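Local coordinates for protein cyclin-dependent kinase inhibitor 3 (Homo sapiens, PDB 1FPZ) that removes phosphate from phosphotyrosine and phosphoserine/threonine substrates as a dual-specificity phosphatase and dephosphorylates the kinase CDK2 in a cyclin-dependent manner, at residues I138-Y141 and G145-C148. The protein carries 1 engineered substitution. Residues are numbered along the deposited sequence; the frame is centred on the assembly and turned at random.
Sequences IHSY and GRSC. Engineered in segment 138-141: Ser-140 (natural residue Cys). With SO4 (sulfate ion), chain G.
Ser-147 sets its hydroxyl against the backbone at the end of strand 136-139: OG stands 3.2 Å from Ser-140 N and 3.4 Å from His-139 C. The N-H of Ser-140 points poorly for a hydrogen bond, so the approach counts as close polar packing. The first torsion of Ser-147 (chi1 -72°) swings OG opposite its carbonyl carbon, on the side of the backbone N, and there it also meets Ser-140 CB at 3.5 Å. The CB of Ser-140, a residue engineered from the natural Cys, points toward the helix, and OG lies 3.0 Å from Arg-146 CB. Ile-138 makes its closest approach through its terminal methyl, CD1 resting 3.6 Å from Ser-147 O.

Strand, turn and helix N-terminus together form the phosphate-binding loop of the protein-tyrosine phosphatase family (the CX5R signature), with the predicted phosphocysteine nucleophile at position 140 and the signature arginine at 146. A sulfate, probably from crystallisation, sits in this loop, probably mimicking the phosphate of a substrate. Arg-146 grips it from two levels: backbone N donates to O4 at 2.6 Å, while the chain bends at chi3 (-74°) and returns NE to O1. That second bond is very short and the position of O1 less sure, but the sulfur lies in the guanidinium plane, at its edge. Tyr-141 CB meets the same group at its edge, near NH2, whereas Ser-140 OG approaches it obliquely. Outside the two segments, Arg-146 NH1 forms a salt bridge with Glu-83 and a hydrogen bond with Ile-108 O, which should help fix the guanidinium's rotation. The CB of His-139 points away from the helix, and its ND1 donates to Ser-140 O at 2.5 Å in a short, bent bond (N-H...O 136°), arriving in the plane of that carbonyl along one of its lone pairs, with the oxygen somewhat out of the imidazole plane.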
ATOM      1  N   ILE A 138      -3.073  -1.799  -2.793  1.00 20.30           N
ATOM      2  CA  ILE A 138      -1.755  -1.879  -2.156  1.00 18.75           C
ATOM      3  C   ILE A 138      -1.823  -2.708  -0.881  1.00 19.89           C
ATOM      4  O   ILE A 138      -2.821  -2.698  -0.182  1.00 17.38           O
ATOM      5  CB  ILE A 138      -1.166  -0.470  -1.844  1.00 18.05           C
ATOM      6  CG1 ILE A 138      -1.717   0.093  -0.522  1.00 18.79           C
ATOM      7  CG2 ILE A 138      -1.550   0.492  -2.959  1.00 16.27           C
ATOM      8  CD1 ILE A 138      -1.313   1.516  -0.261  1.00 16.21           C
ATOM      9  N   HIS A 139      -0.760  -3.441  -0.578  1.00 21.65           N
ATOM     10  CA  HIS A 139      -0.770  -4.240   0.629  1.00 23.84           C
ATOM     11  C   HIS A 139       0.605  -4.525   1.190  1.00 25.51           C
ATOM     12  O   HIS A 139       1.607  -4.543   0.485  1.00 25.84           O
ATOM     13  CB  HIS A 139      -1.479  -5.572   0.378  1.00 23.66           C
ATOM     14  CG  HIS A 139      -0.569  -6.676  -0.087  1.00 22.96           C
ATOM     15  ND1 HIS A 139       0.487  -7.141   0.672  1.00 23.33           N
ATOM     16  CD2 HIS A 139      -0.592  -7.437  -1.204  1.00 21.54           C
ATOM     17  CE1 HIS A 139       1.071  -8.145   0.044  1.00 21.08           C
ATOM     18  NE2 HIS A 139       0.437  -8.344  -1.099  1.00 21.93           N
ATOM     19  N   SER A 140       0.611  -4.771   2.484  1.00 28.23           N
ATOM     20  CA  SER A 140       1.787  -5.104   3.255  1.00 30.05           C
ATOM     21  C   SER A 140       1.512  -6.500   3.824  1.00 32.12           C
ATOM     22  O   SER A 140       1.021  -7.384   3.128  1.00 32.68           O
ATOM     23  CB  SER A 140       1.918  -4.120   4.400  1.00 28.14           C
ATOM     24  OG  SER A 140       2.916  -3.181   4.126  1.00 28.83           O
ATOM     25  N   TYR A 141       1.823  -6.676   5.099  1.00 35.00           N
ATOM     26  CA  TYR A 141       1.559  -7.937   5.770  1.00 38.04           C
ATOM     27  C   TYR A 141       0.138  -7.832   6.339  1.00 38.30           C
ATOM     28  O   TYR A 141      -0.737  -8.630   6.000  1.00 38.19           O
ATOM     29  CB  TYR A 141       2.580  -8.158   6.894  1.00 41.34           C
ATOM     30  CG  TYR A 141       2.294  -9.408   7.697  1.00 44.81           C
ATOM     31  CD1 TYR A 141       2.579  -9.463   9.061  1.00 44.96           C
ATOM     32  CD2 TYR A 141       1.658 -10.508   7.104  1.00 46.44           C
ATOM     33  CE1 TYR A 141       2.227 -10.580   9.828  1.00 47.19           C
ATOM     34  CE2 TYR A 141       1.304 -11.631   7.855  1.00 47.90           C
ATOM     35  CZ  TYR A 141       1.585 -11.656   9.218  1.00 47.35           C
ATOM     36  OH  TYR A 141       1.176 -12.734   9.967  1.00 46.84           O
ATOM     37  N   GLY A 145       0.240   0.245   8.496  1.00 42.90           N
ATOM     38  CA  GLY A 145       1.513   0.801   8.895  1.00 41.04           C
ATOM     39  C   GLY A 145       2.335   1.136   7.689  1.00 40.47           C
ATOM     40  O   GLY A 145       2.465   2.307   7.318  1.00 41.17           O
ATOM     41  N   ARG A 146       2.919   0.111   7.084  1.00 39.17           N
ATOM     42  CA  ARG A 146       3.703   0.345   5.901  1.00 37.25           C
ATOM     43  C   ARG A 146       2.733   0.817   4.821  1.00 35.36           C
ATOM     44  O   ARG A 146       2.997   1.809   4.158  1.00 34.81           O
ATOM     45  CB  ARG A 146       4.449  -0.938   5.507  1.00 37.27           C
ATOM     46  CG  ARG A 146       5.676  -1.224   6.411  1.00 36.12           C
ATOM     47  CD  ARG A 146       6.466  -2.475   5.997  1.00 33.37           C
ATOM     48  NE  ARG A 146       5.764  -3.702   6.352  1.00 31.24           N
ATOM     49  CZ  ARG A 146       6.224  -4.923   6.124  1.00 32.14           C
ATOM     50  NH1 ARG A 146       7.410  -5.085   5.527  1.00 32.98           N
ATOM     51  NH2 ARG A 146       5.504  -5.982   6.483  1.00 30.43           N
ATOM     52  N   SER A 147       1.599   0.140   4.676  1.00 33.63           N
ATOM     53  CA  SER A 147       0.624   0.535   3.659  1.00 33.57           C
ATOM     54  C   SER A 147      -0.003   1.889   3.930  1.00 34.58           C
ATOM     55  O   SER A 147      -0.192   2.678   3.003  1.00 33.72           O
ATOM     56  CB  SER A 147      -0.486  -0.503   3.524  1.00 32.24           C
ATOM     57  OG  SER A 147      -0.004  -1.659   2.894  1.00 30.58           O
ATOM     58  N   CYS A 148      -0.318   2.167   5.198  1.00 35.12           N
ATOM     59  CA  CYS A 148      -0.920   3.450   5.547  1.00 34.96           C
ATOM     60  C   CYS A 148       0.097   4.549   5.407  1.00 35.01           C
ATOM     61  O   CYS A 148      -0.243   5.695   5.093  1.00 35.39           O
ATOM     62  CB  CYS A 148      -1.438   3.424   6.970  1.00 35.48           C
ATOM     63  SG  CYS A 148      -2.540   2.075   7.202  1.00 39.52           S
TER
HETATM   64  S   SO4 G 900       2.732  -3.150   8.387  1.00 32.03           S
HETATM   65  O1  SO4 G 900       4.100  -3.065   7.906  1.00 33.49           O
HETATM   66  O2  SO4 G 900       2.760  -2.726   9.798  1.00 34.21           O
HETATM   67  O3  SO4 G 900       2.223  -4.532   8.194  1.00 28.44           O
HETATM   68  O4  SO4 G 900       1.881  -2.174   7.689  1.00 32.79           O